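Local structure of 2-hydroxyisobutyryl-CoA synthetase (Aquincola tertiaricarbonis, 6HDY) at residues A[273-278]-A[283-288]; A[173-178]-A[248-253]. The protein belongs to the ANL clan of AMP-binding enzymes, with an AMP-binding region followed by a distinct C-terminal domain. One frame throughout, in Å; residues are numbered along the deposited sequence.

Contact 1: A[273-278]-A[283-288]; sequences YDCGSM and PFMNVA. With 8LQ ([[(2~{R},3~{S},4~{R},5~{R})-5-(6-aminopurin-9-yl)-3,4-bis(oxidanyl)oxolan-2-yl]methoxy-oxidanyl-phosphoryl] (3~{S})-3-oxidanylbutanoate), chain C; 3HL ((3S)-3-hydroxybutanoic acid), chain B.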
ATOM      1  N   TYR A 273       6.447 -12.096 -17.783  1.00 35.16           N
ATOM      2  CA  TYR A 273       7.863 -12.022 -17.434  1.00 33.56           C
ATOM      3  C   TYR A 273       8.079 -12.486 -16.033  1.00 36.42           C
ATOM      4  O   TYR A 273       7.267 -12.182 -15.165  1.00 36.79           O
ATOM      5  CB  TYR A 273       8.425 -10.614 -17.634  1.00 33.26           C
ATOM      6  CG  TYR A 273       8.358 -10.190 -19.079  1.00 35.97           C
ATOM      7  CD1 TYR A 273       9.022 -10.916 -20.069  1.00 40.34           C
ATOM      8  CD2 TYR A 273       7.540  -9.140 -19.478  1.00 35.26           C
ATOM      9  CE1 TYR A 273       8.931 -10.557 -21.411  1.00 43.26           C
ATOM     10  CE2 TYR A 273       7.467  -8.751 -20.815  1.00 37.02           C
ATOM     11  CZ  TYR A 273       8.175  -9.454 -21.775  1.00 46.12           C
ATOM     12  OH  TYR A 273       8.080  -9.101 -23.094  1.00 42.67           O
ATOM     13  N   ASP A 274       9.165 -13.238 -15.820  1.00 31.61           N
ATOM     14  CA  ASP A 274       9.573 -13.744 -14.520  1.00 30.74           C
ATOM     15  C   ASP A 274      10.683 -12.830 -13.971  1.00 33.98           C
ATOM     16  O   ASP A 274      11.569 -12.410 -14.724  1.00 31.67           O
ATOM     17  CB  ASP A 274      10.070 -15.196 -14.642  1.00 32.74           C
ATOM     18  CG  ASP A 274      10.196 -16.009 -13.351  1.00 39.73           C
ATOM     19  OD1 ASP A 274       9.524 -15.665 -12.352  1.00 39.62           O
ATOM     20  OD2 ASP A 274      10.893 -17.044 -13.371  1.00 41.95           O
ATOM     21  N   CYS A 275      10.578 -12.479 -12.674  1.00 29.69           N
ATOM     22  CA  CYS A 275      11.584 -11.710 -11.936  1.00 28.66           C
ATOM     23  C   CYS A 275      11.511 -12.073 -10.453  1.00 30.67           C
ATOM     24  O   CYS A 275      10.551 -12.709 -10.031  1.00 27.55           O
ATOM     25  CB  CYS A 275      11.481 -10.194 -12.168  1.00 28.12           C
ATOM     26  SG  CYS A 275      10.024  -9.402 -11.439  1.00 31.42           S
ATOM     27  N   GLY A 276      12.514 -11.657  -9.686  1.00 27.28           N
ATOM     28  CA  GLY A 276      12.482 -11.813  -8.249  1.00 26.86           C
ATOM     29  C   GLY A 276      13.423 -12.797  -7.613  1.00 31.93           C
ATOM     30  O   GLY A 276      13.380 -13.989  -7.903  1.00 30.93           O
ATOM     31  N   SER A 277      14.246 -12.285  -6.694  1.00 30.21           N
ATOM     32  CA  SER A 277      15.151 -13.069  -5.855  1.00 29.18           C
ATOM     33  C   SER A 277      14.497 -13.130  -4.475  1.00 32.46           C
ATOM     34  O   SER A 277      13.612 -13.958  -4.256  1.00 32.26           O
ATOM     35  CB  SER A 277      16.544 -12.436  -5.802  1.00 29.98           C
ATOM     36  OG  SER A 277      16.499 -11.061  -5.456  1.00 32.57           O
ATOM     37  N   MET A 278      14.880 -12.206  -3.572  1.00 29.15           N
ATOM     38  CA  MET A 278      14.424 -12.111  -2.186  1.00 27.12           C
ATOM     39  C   MET A 278      14.223 -10.671  -1.805  1.00 30.07           C
ATOM     40  O   MET A 278      14.798  -9.791  -2.425  1.00 29.67           O
ATOM     41  CB  MET A 278      15.468 -12.728  -1.247  1.00 29.79           C
ATOM     42  CG  MET A 278      15.949 -14.114  -1.682  1.00 32.89           C
ATOM     43  SD  MET A 278      17.218 -14.733  -0.582  1.00 38.57           S
ATOM     44  CE  MET A 278      18.429 -14.396  -1.355  1.00 35.32           C
ATOM     45  N   PRO A 283      17.428  -4.398  -4.776  1.00 28.49           N
ATOM     46  CA  PRO A 283      16.548  -4.585  -5.948  1.00 27.38           C
ATOM     47  C   PRO A 283      16.403  -6.071  -6.334  1.00 31.18           C
ATOM     48  O   PRO A 283      17.324  -6.686  -6.869  1.00 30.87           O
ATOM     49  CB  PRO A 283      17.221  -3.704  -7.023  1.00 30.31           C
ATOM     50  CG  PRO A 283      18.682  -3.690  -6.648  1.00 34.80           C
ATOM     51  CD  PRO A 283      18.668  -3.676  -5.133  1.00 30.41           C
ATOM     52  N   PHE A 284      15.251  -6.655  -5.997  1.00 27.60           N
ATOM     53  CA  PHE A 284      14.960  -8.081  -6.167  1.00 27.23           C
ATOM     54  C   PHE A 284      14.791  -8.484  -7.636  1.00 32.94           C
ATOM     55  O   PHE A 284      14.844  -9.677  -7.938  1.00 32.44           O
ATOM     56  CB  PHE A 284      13.735  -8.508  -5.323  1.00 27.72           C
ATOM     57  CG  PHE A 284      12.487  -7.714  -5.646  1.00 28.63           C
ATOM     58  CD1 PHE A 284      11.702  -8.040  -6.753  1.00 31.07           C
ATOM     59  CD2 PHE A 284      12.115  -6.621  -4.864  1.00 29.48           C
ATOM     60  CE1 PHE A 284      10.580  -7.286  -7.075  1.00 31.56           C
ATOM     61  CE2 PHE A 284      10.974  -5.890  -5.170  1.00 31.51           C
ATOM     62  CZ  PHE A 284      10.217  -6.225  -6.277  1.00 29.98           C
ATOM     63  N   MET A 285      14.591  -7.495  -8.543  1.00 29.20           N
ATOM     64  CA  MET A 285      14.484  -7.755  -9.979  1.00 28.66           C
ATOM     65  C   MET A 285      15.882  -8.075 -10.574  1.00 34.27           C
ATOM     66  O   MET A 285      15.993  -8.215 -11.780  1.00 35.78           O
ATOM     67  CB  MET A 285      13.801  -6.568 -10.716  1.00 29.84           C
ATOM     68  CG  MET A 285      12.326  -6.425 -10.392  1.00 30.33           C
ATOM     69  SD  MET A 285      11.457  -5.079 -11.252  1.00 32.34           S
ATOM     70  CE  MET A 285      11.405  -5.721 -12.865  1.00 31.59           C
ATOM     71  N   ASN A 286      16.935  -8.245  -9.730  1.00 31.97           N
ATOM     72  CA  ASN A 286      18.310  -8.607 -10.155  1.00 32.35           C
ATOM     73  C   ASN A 286      18.349  -9.941 -10.961  1.00 34.38           C
ATOM     74  O   ASN A 286      19.335 -10.273 -11.617  1.00 34.05           O
ATOM     75  CB  ASN A 286      19.256  -8.642  -8.939  1.00 29.38           C
ATOM     76  CG  ASN A 286      18.997  -9.813  -8.021  1.00 36.66           C
ATOM     77  OD1 ASN A 286      18.021  -9.847  -7.302  1.00 27.32           O
ATOM     78  ND2 ASN A 286      19.832 -10.830  -8.059  1.00 33.73           N
ATOM     79  N   VAL A 287      17.273 -10.708 -10.863  1.00 31.09           N
ATOM     80  CA  VAL A 287      17.020 -11.906 -11.666  1.00 31.09           C
ATOM     81  C   VAL A 287      15.690 -11.603 -12.361  1.00 33.97           C
ATOM     82  O   VAL A 287      14.697 -11.299 -11.675  1.00 32.46           O
ATOM     83  CB  VAL A 287      17.074 -13.284 -10.940  1.00 33.41           C
ATOM     84  CG1 VAL A 287      18.496 -13.627 -10.514  1.00 33.61           C
ATOM     85  CG2 VAL A 287      16.108 -13.353  -9.761  1.00 31.66           C
ATOM     86  N   ALA A 288      15.725 -11.496 -13.701  1.00 30.01           N
ATOM     87  CA  ALA A 288      14.551 -11.115 -14.497  1.00 29.11           C
ATOM     88  C   ALA A 288      14.691 -11.419 -15.964  1.00 34.30           C
ATOM     89  O   ALA A 288      15.733 -11.145 -16.565  1.00 35.55           O
ATOM     90  CB  ALA A 288      14.243  -9.616 -14.327  1.00 28.49           C
TER
HETATM   91  N9  8LQ C 502      10.431 -16.436  -5.041  1.00 38.02           N
HETATM   92  C8  8LQ C 502      10.418 -15.105  -5.220  1.00 39.25           C
HETATM   93  N7  8LQ C 502      10.395 -14.851  -6.524  1.00 39.26           N
HETATM   94  C5  8LQ C 502      10.419 -16.029  -7.169  1.00 39.51           C
HETATM   95  C6  8LQ C 502      10.358 -16.375  -8.474  1.00 36.41           C
HETATM   96  N6  8LQ C 502      10.324 -15.409  -9.379  1.00 30.16           N
HETATM   97  N1  8LQ C 502      10.369 -17.662  -8.870  1.00 38.77           N
HETATM   98  C2  8LQ C 502      10.404 -18.691  -7.926  1.00 35.87           C
HETATM   99  N3  8LQ C 502      10.392 -18.316  -6.590  1.00 36.00           N
HETATM  100  C4  8LQ C 502      10.433 -17.008  -6.242  1.00 38.60           C
HETATM  101  CAA 8LQ C 502      10.121  -9.231  -2.827  0.50 17.86           C
HETATM  102  CAZ 8LQ C 502      10.018 -10.155  -4.069  0.50 21.54           C
HETATM  103  OAE 8LQ C 502       8.650 -10.316  -4.434  0.50 17.92           O
HETATM  104  CAL 8LQ C 502      10.626 -11.549  -3.819  0.50 28.86           C
HETATM  105  CAS 8LQ C 502       9.981 -12.213  -2.595  0.50 38.33           C
HETATM  106  OAC 8LQ C 502       8.873 -12.732  -2.692  0.50 40.65           O
HETATM  107  OAQ 8LQ C 502      10.694 -12.097  -1.417  1.00 43.29           O
HETATM  108  PBC 8LQ C 502      10.356 -12.951  -0.107  1.00 41.42           P
HETATM  109  OAH 8LQ C 502       8.908 -12.463   0.325  1.00 41.96           O
HETATM  110  OAD 8LQ C 502      11.355 -12.798   0.966  1.00 50.88           O
HETATM  111  O5' 8LQ C 502      10.334 -14.447  -0.613  1.00 37.90           O
HETATM  112  C5' 8LQ C 502      11.491 -14.904  -1.312  1.00 34.53           C
HETATM  113  C4' 8LQ C 502      11.284 -16.331  -1.750  1.00 32.16           C
HETATM  114  O4' 8LQ C 502      10.123 -16.403  -2.621  1.00 31.98           O
HETATM  115  C3' 8LQ C 502      12.431 -16.696  -2.592  1.00 32.79           C
HETATM  116  O3' 8LQ C 502      13.531 -17.173  -1.766  1.00 32.30           O
HETATM  117  C2' 8LQ C 502      11.818 -17.802  -3.453  1.00 34.30           C
HETATM  118  O2' 8LQ C 502      11.651 -19.060  -2.686  1.00 35.31           O
HETATM  119  C1' 8LQ C 502      10.460 -17.211  -3.757  1.00 31.59           C
HETATM  120  CA  3HL B 501      10.000 -11.378  -3.088  0.50 32.78           C
HETATM  121  CB  3HL B 501      10.476 -10.152  -2.276  0.50 30.99           C
HETATM  122  OG1 3HL B 501      11.113  -9.157  -3.072  0.50 33.96           O
HETATM  123  CG2 3HL B 501       9.338  -9.474  -1.575  0.50 26.64           C
HETATM  124  C   3HL B 501      10.312 -11.144  -4.546  0.50 31.86           C
HETATM  125  OA  3HL B 501       9.723 -10.256  -5.146  0.50 33.11           O
HETATM  126  OB  3HL B 501      11.382 -11.824  -5.032  0.50 31.99           O

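Contact 2: A[173-178]-A[248-253]; sequences SLYMGS and FFSGEP. With 8LQ ([[(2~{R},3~{S},4~{R},5~{R})-5-(6-aminopurin-9-yl)-3,4-bis(oxidanyl)oxolan-2-yl]methoxy-oxidanyl-phosphoryl] (3~{S})-3-oxidanylbutanoate), chain C; 3HL ((3S)-3-hydroxybutanoic acid), chain B.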
ATOM      1  N   SER A 173       2.633  -3.087   2.080  1.00 24.82           N
ATOM      2  CA  SER A 173       2.775  -3.215   3.528  1.00 25.57           C
ATOM      3  C   SER A 173       4.252  -3.491   3.826  1.00 29.51           C
ATOM      4  O   SER A 173       5.117  -2.856   3.236  1.00 27.54           O
ATOM      5  CB  SER A 173       1.881  -4.354   4.036  1.00 27.71           C
ATOM      6  OG  SER A 173       1.928  -4.461   5.453  1.00 33.35           O
ATOM      7  N   LEU A 174       4.534  -4.485   4.687  1.00 28.26           N
ATOM      8  CA  LEU A 174       5.878  -4.934   5.031  1.00 27.45           C
ATOM      9  C   LEU A 174       6.579  -5.467   3.789  1.00 30.52           C
ATOM     10  O   LEU A 174       7.770  -5.233   3.603  1.00 32.59           O
ATOM     11  CB  LEU A 174       5.785  -6.050   6.091  1.00 27.10           C
ATOM     12  CG  LEU A 174       5.397  -5.630   7.491  1.00 31.43           C
ATOM     13  CD1 LEU A 174       5.293  -6.826   8.356  1.00 32.85           C
ATOM     14  CD2 LEU A 174       6.404  -4.644   8.081  1.00 28.93           C
ATOM     15  N   TYR A 175       5.823  -6.159   2.934  1.00 25.82           N
ATOM     16  CA  TYR A 175       6.251  -6.832   1.705  1.00 25.64           C
ATOM     17  C   TYR A 175       6.962  -5.917   0.682  1.00 30.12           C
ATOM     18  O   TYR A 175       6.384  -4.934   0.212  1.00 28.23           O
ATOM     19  CB  TYR A 175       5.031  -7.534   1.100  1.00 28.05           C
ATOM     20  CG  TYR A 175       5.346  -8.344  -0.136  1.00 31.47           C
ATOM     21  CD1 TYR A 175       6.221  -9.424  -0.079  1.00 35.30           C
ATOM     22  CD2 TYR A 175       4.753  -8.044  -1.360  1.00 30.96           C
ATOM     23  CE1 TYR A 175       6.495 -10.194  -1.210  1.00 37.98           C
ATOM     24  CE2 TYR A 175       5.009  -8.816  -2.497  1.00 32.30           C
ATOM     25  CZ  TYR A 175       5.890  -9.884  -2.416  1.00 40.83           C
ATOM     26  OH  TYR A 175       6.165 -10.655  -3.513  1.00 44.01           O
ATOM     27  N   MET A 176       8.205  -6.292   0.286  1.00 28.12           N
ATOM     28  CA  MET A 176       9.040  -5.485  -0.617  1.00 27.25           C
ATOM     29  C   MET A 176       8.643  -5.475  -2.086  1.00 31.29           C
ATOM     30  O   MET A 176       8.995  -4.520  -2.790  1.00 31.44           O
ATOM     31  CB  MET A 176      10.520  -5.866  -0.512  1.00 29.42           C
ATOM     32  CG  MET A 176      11.173  -5.437   0.799  1.00 33.03           C
ATOM     33  SD  MET A 176      11.212  -3.665   1.082  1.00 36.28           S
ATOM     34  CE  MET A 176      12.287  -3.080  -0.223  1.00 33.01           C
ATOM     35  N   GLY A 177       7.988  -6.549  -2.539  1.00 26.15           N
ATOM     36  CA  GLY A 177       7.582  -6.747  -3.913  1.00 24.76           C
ATOM     37  C   GLY A 177       6.861  -5.575  -4.530  1.00 27.92           C
ATOM     38  O   GLY A 177       7.281  -5.064  -5.574  1.00 27.75           O
ATOM     39  N   SER A 178       5.735  -5.176  -3.912  1.00 24.09           N
ATOM     40  CA  SER A 178       4.914  -4.057  -4.395  1.00 23.87           C
ATOM     41  C   SER A 178       5.692  -2.738  -4.462  1.00 26.90           C
ATOM     42  O   SER A 178       5.625  -2.037  -5.479  1.00 25.10           O
ATOM     43  CB  SER A 178       3.702  -3.884  -3.495  1.00 26.69           C
ATOM     44  OG  SER A 178       4.128  -3.716  -2.153  1.00 31.35           O
ATOM     45  N   PHE A 248       4.284  -8.907 -15.238  1.00 29.99           N
ATOM     46  CA  PHE A 248       5.591  -9.304 -14.714  1.00 30.06           C
ATOM     47  C   PHE A 248       5.443  -9.662 -13.261  1.00 32.46           C
ATOM     48  O   PHE A 248       4.767  -8.962 -12.529  1.00 32.73           O
ATOM     49  CB  PHE A 248       6.699  -8.288 -15.015  1.00 31.59           C
ATOM     50  CG  PHE A 248       6.685  -6.964 -14.280  1.00 31.90           C
ATOM     51  CD1 PHE A 248       5.802  -5.954 -14.650  1.00 34.04           C
ATOM     52  CD2 PHE A 248       7.661  -6.670 -13.324  1.00 32.27           C
ATOM     53  CE1 PHE A 248       5.836  -4.707 -14.010  1.00 33.98           C
ATOM     54  CE2 PHE A 248       7.696  -5.423 -12.690  1.00 33.87           C
ATOM     55  CZ  PHE A 248       6.766  -4.463 -13.017  1.00 32.24           C
ATOM     56  N   PHE A 249       5.952 -10.817 -12.883  1.00 29.03           N
ATOM     57  CA  PHE A 249       5.694 -11.383 -11.563  1.00 28.72           C
ATOM     58  C   PHE A 249       6.930 -11.756 -10.789  1.00 32.29           C
ATOM     59  O   PHE A 249       7.949 -12.175 -11.360  1.00 32.87           O
ATOM     60  CB  PHE A 249       4.824 -12.683 -11.705  1.00 31.13           C
ATOM     61  CG  PHE A 249       3.581 -12.643 -12.580  1.00 33.24           C
ATOM     62  CD1 PHE A 249       2.508 -11.810 -12.262  1.00 33.84           C
ATOM     63  CD2 PHE A 249       3.454 -13.495 -13.682  1.00 36.04           C
ATOM     64  CE1 PHE A 249       1.356 -11.797 -13.055  1.00 35.38           C
ATOM     65  CE2 PHE A 249       2.298 -13.476 -14.476  1.00 37.80           C
ATOM     66  CZ  PHE A 249       1.252 -12.645 -14.147  1.00 34.73           C
ATOM     67  N   SER A 250       6.773 -11.716  -9.467  1.00 28.20           N
ATOM     68  CA  SER A 250       7.760 -12.164  -8.490  1.00 28.11           C
ATOM     69  C   SER A 250       7.014 -12.688  -7.263  1.00 32.44           C
ATOM     70  O   SER A 250       5.801 -12.478  -7.140  1.00 31.94           O
ATOM     71  CB  SER A 250       8.713 -11.028  -8.124  1.00 27.79           C
ATOM     72  OG  SER A 250       8.103 -10.150  -7.201  1.00 31.96           O
ATOM     73  N   GLY A 251       7.725 -13.397  -6.393  1.00 30.18           N
ATOM     74  CA  GLY A 251       7.147 -13.859  -5.142  1.00 29.60           C
ATOM     75  C   GLY A 251       7.076 -15.350  -4.953  1.00 36.46           C
ATOM     76  O   GLY A 251       7.085 -15.817  -3.815  1.00 37.58           O
ATOM     77  N   GLU A 252       7.010 -16.110  -6.060  1.00 32.27           N
ATOM     78  CA  GLU A 252       6.833 -17.564  -6.040  1.00 32.64           C
ATOM     79  C   GLU A 252       7.006 -18.111  -7.461  1.00 36.78           C
ATOM     80  O   GLU A 252       6.867 -17.337  -8.402  1.00 36.27           O
ATOM     81  CB  GLU A 252       5.388 -17.898  -5.567  1.00 34.07           C
ATOM     82  CG  GLU A 252       4.319 -17.144  -6.356  1.00 34.34           C
ATOM     83  CD  GLU A 252       2.885 -17.594  -6.202  1.00 37.91           C
ATOM     84  OE1 GLU A 252       2.585 -18.346  -5.254  1.00 42.23           O
ATOM     85  OE2 GLU A 252       2.048 -17.168  -7.021  1.00 39.75           O
ATOM     86  N   PRO A 253       7.212 -19.435  -7.664  1.00 35.24           N
ATOM     87  CA  PRO A 253       7.267 -19.964  -9.041  1.00 35.12           C
ATOM     88  C   PRO A 253       5.914 -19.791  -9.763  1.00 40.04           C
ATOM     89  O   PRO A 253       4.871 -19.615  -9.124  1.00 39.80           O
ATOM     90  CB  PRO A 253       7.600 -21.457  -8.839  1.00 38.40           C
ATOM     91  CG  PRO A 253       8.139 -21.557  -7.439  1.00 42.82           C
ATOM     92  CD  PRO A 253       7.374 -20.521  -6.673  1.00 37.32           C
TER
HETATM   93  N9  8LQ C 502      10.431 -16.436  -5.041  1.00 38.02           N
HETATM   94  C8  8LQ C 502      10.418 -15.105  -5.220  1.00 39.25           C
HETATM   95  N7  8LQ C 502      10.395 -14.851  -6.524  1.00 39.26           N
HETATM   96  C5  8LQ C 502      10.419 -16.029  -7.169  1.00 39.51           C
HETATM   97  C6  8LQ C 502      10.358 -16.375  -8.474  1.00 36.41           C
HETATM   98  N6  8LQ C 502      10.324 -15.409  -9.379  1.00 30.16           N
HETATM   99  N1  8LQ C 502      10.369 -17.662  -8.870  1.00 38.77           N
HETATM  100  C2  8LQ C 502      10.404 -18.691  -7.926  1.00 35.87           C
HETATM  101  N3  8LQ C 502      10.392 -18.316  -6.590  1.00 36.00           N
HETATM  102  C4  8LQ C 502      10.433 -17.008  -6.242  1.00 38.60           C
HETATM  103  CAA 8LQ C 502      10.121  -9.231  -2.827  0.50 17.86           C
HETATM  104  CAZ 8LQ C 502      10.018 -10.155  -4.069  0.50 21.54           C
HETATM  105  OAE 8LQ C 502       8.650 -10.316  -4.434  0.50 17.92           O
HETATM  106  CAL 8LQ C 502      10.626 -11.549  -3.819  0.50 28.86           C
HETATM  107  CAS 8LQ C 502       9.981 -12.213  -2.595  0.50 38.33           C
HETATM  108  OAC 8LQ C 502       8.873 -12.732  -2.692  0.50 40.65           O
HETATM  109  OAQ 8LQ C 502      10.694 -12.097  -1.417  1.00 43.29           O
HETATM  110  PBC 8LQ C 502      10.356 -12.951  -0.107  1.00 41.42           P
HETATM  111  OAH 8LQ C 502       8.908 -12.463   0.325  1.00 41.96           O
HETATM  112  OAD 8LQ C 502      11.355 -12.798   0.966  1.00 50.88           O
HETATM  113  O5' 8LQ C 502      10.334 -14.447  -0.613  1.00 37.90           O
HETATM  114  C5' 8LQ C 502      11.491 -14.904  -1.312  1.00 34.53           C
HETATM  115  C4' 8LQ C 502      11.284 -16.331  -1.750  1.00 32.16           C
HETATM  116  O4' 8LQ C 502      10.123 -16.403  -2.621  1.00 31.98           O
HETATM  117  C3' 8LQ C 502      12.431 -16.696  -2.592  1.00 32.79           C
HETATM  118  O3' 8LQ C 502      13.531 -17.173  -1.766  1.00 32.30           O
HETATM  119  C2' 8LQ C 502      11.818 -17.802  -3.453  1.00 34.30           C
HETATM  120  O2' 8LQ C 502      11.651 -19.060  -2.686  1.00 35.31           O
HETATM  121  C1' 8LQ C 502      10.460 -17.211  -3.757  1.00 31.59           C
HETATM  122  CA  3HL B 501      10.000 -11.378  -3.088  0.50 32.78           C
HETATM  123  CB  3HL B 501      10.476 -10.152  -2.276  0.50 30.99           C
HETATM  124  OG1 3HL B 501      11.113  -9.157  -3.072  0.50 33.96           O
HETATM  125  CG2 3HL B 501       9.338  -9.474  -1.575  0.50 26.64           C
HETATM  126  C   3HL B 501      10.312 -11.144  -4.546  0.50 31.86           C
HETATM  127  OA  3HL B 501       9.723 -10.256  -5.146  0.50 33.11           O
HETATM  128  OB  3HL B 501      11.382 -11.824  -5.032  0.50 31.99           O
HETATM  129  O   HOH W   1       4.692 -10.093  -5.765  1.00 28.44           O

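Contact 1: A[273-278]-A[283-288]
CG of Phe284 stands between its own backbone N and carbonyl carbon (chi1 57°), which turns the ring away from 273-278 and sets one face against the acyl part of 8LQ. SG of Cys275 takes the same kind of position (chi1 70°) and lies against Met285, with SG 3.9 Å from Met285 CG. The CB atoms of Cys275 and Ala288 meet 3.6 Å apart, beside the single beta bridge that joins these two residues.

How a strand end can become a binding loop is well illustrated by the backbone. Gly276 N donates to Val287 O at 3.0 Å, a slightly bent bond of 146°, and Ser277 N donates to Phe284 O at the same 3.0 Å. Each acceptor also receives a CA-H contact, from Cys275 and Gly276 respectively, so two neighbouring groups of 273-278 grip each carbonyl. Gly276 itself adopts a positive phi, and its CA lies at the edge of the Phe284 ring, while one ring face carries CAZ of 8LQ, 3.8 Å from Phe284 CD1, and OA of the overlapping 3HL, both toward the rim.

The purine amino nitrogen N6 of 8LQ hydrogen-bonds to the last strand residue and the one after it: Cys275 O accepts at 2.8 Å and Asp274 OD1 at 3.1 Å, and Ser256 holds the other carboxylate oxygen of Asp274, probably fixing the group's rotation.

Segment 273-278 leaves the outermost strand 271-274 of the parallel sheet, beside strand 246-249, whereas 287-288 opens the small antiparallel sheet with 297-299. Helix 141-157 packs on Pro283 and Ala288, its His151 meeting the Phe284 ring edge-to-face, and Tyr327 of strand 322-329 touches Ser277, Met278 and Asn286.

Contact 2: A[173-178]-A[248-253]
Tyr175 meets Ser250 and Gly251 through a single atom, its phenol oxygen, and the contact shows how a slight protein interface can be completed by ligand and water. Its tight part is the phenol itself. With CG anti to the backbone N (chi1 -176°), the side chain reaches across toward the strand end, and Gly177 N sits over the centre of the ring, 3.6 Å above its plane. Beyond the ring, Tyr175 OH comes within 3.7 Å of Gly251 CA and lies 2.7 Å from OAE of 8LQ; carbonyl oxygen OAC of that ligand is in plane at the ring edge.

The other side is looser. Tyr175 OH and Ser250 O stand 4.1 Å apart, and a water spans the interval: it lies in the ring plane, hydrogen-bonded to Tyr175 OH at 2.7 Å, and donates to Ser250 O at 3.0 Å. No direct hydrogen bond joins the two segments.

Ser250 OG, placed between its backbone N and carbonyl carbon (chi1 79°), points to the same part of the ligand, 2.8 Å from OAE of 8LQ. OG also reaches OA of 3HL, and which takes its proton is unsettled; Tyr219 OH also bonds to OG. After Ser250 the chain runs flat beneath the purine of 8LQ: Gly251 N is 3.0 Å from N7, and the Pro253 ring approaches C2. Phe465, from the C-terminal family region, meets the Tyr175 ring edge-to-face, and Glu252 OE1 bonds to Ala467 N of that region.

A nucleotide lying on a glycine-containing loop at the carboxyl end of a parallel strand, here 246-249, is a classic alpha/beta binding site, and the nearby C-terminal region completes it as expected for an ANL enzyme.

Centred 9 Å apart, the two contacts are joined by neighbouring strands of one parallel sheet. Phe249 of contact 2 probably pairs with contact 1 on both its backbone groups: its O is 3.0 Å from Cys275 N, and its N is 3.0 Å from Tyr273 O. The loops leaving these strands then pass along opposite faces of the purine of 8LQ, residues 251-253 on one and 276-277 on the other. Near the acyl end, Phe284 CZ packs 3.2 Å from Gly177 O, bringing both contacts around that part of the ligand. There 3HL overlaps 8LQ, so the two are probably alternative occupants of that part of the pocket.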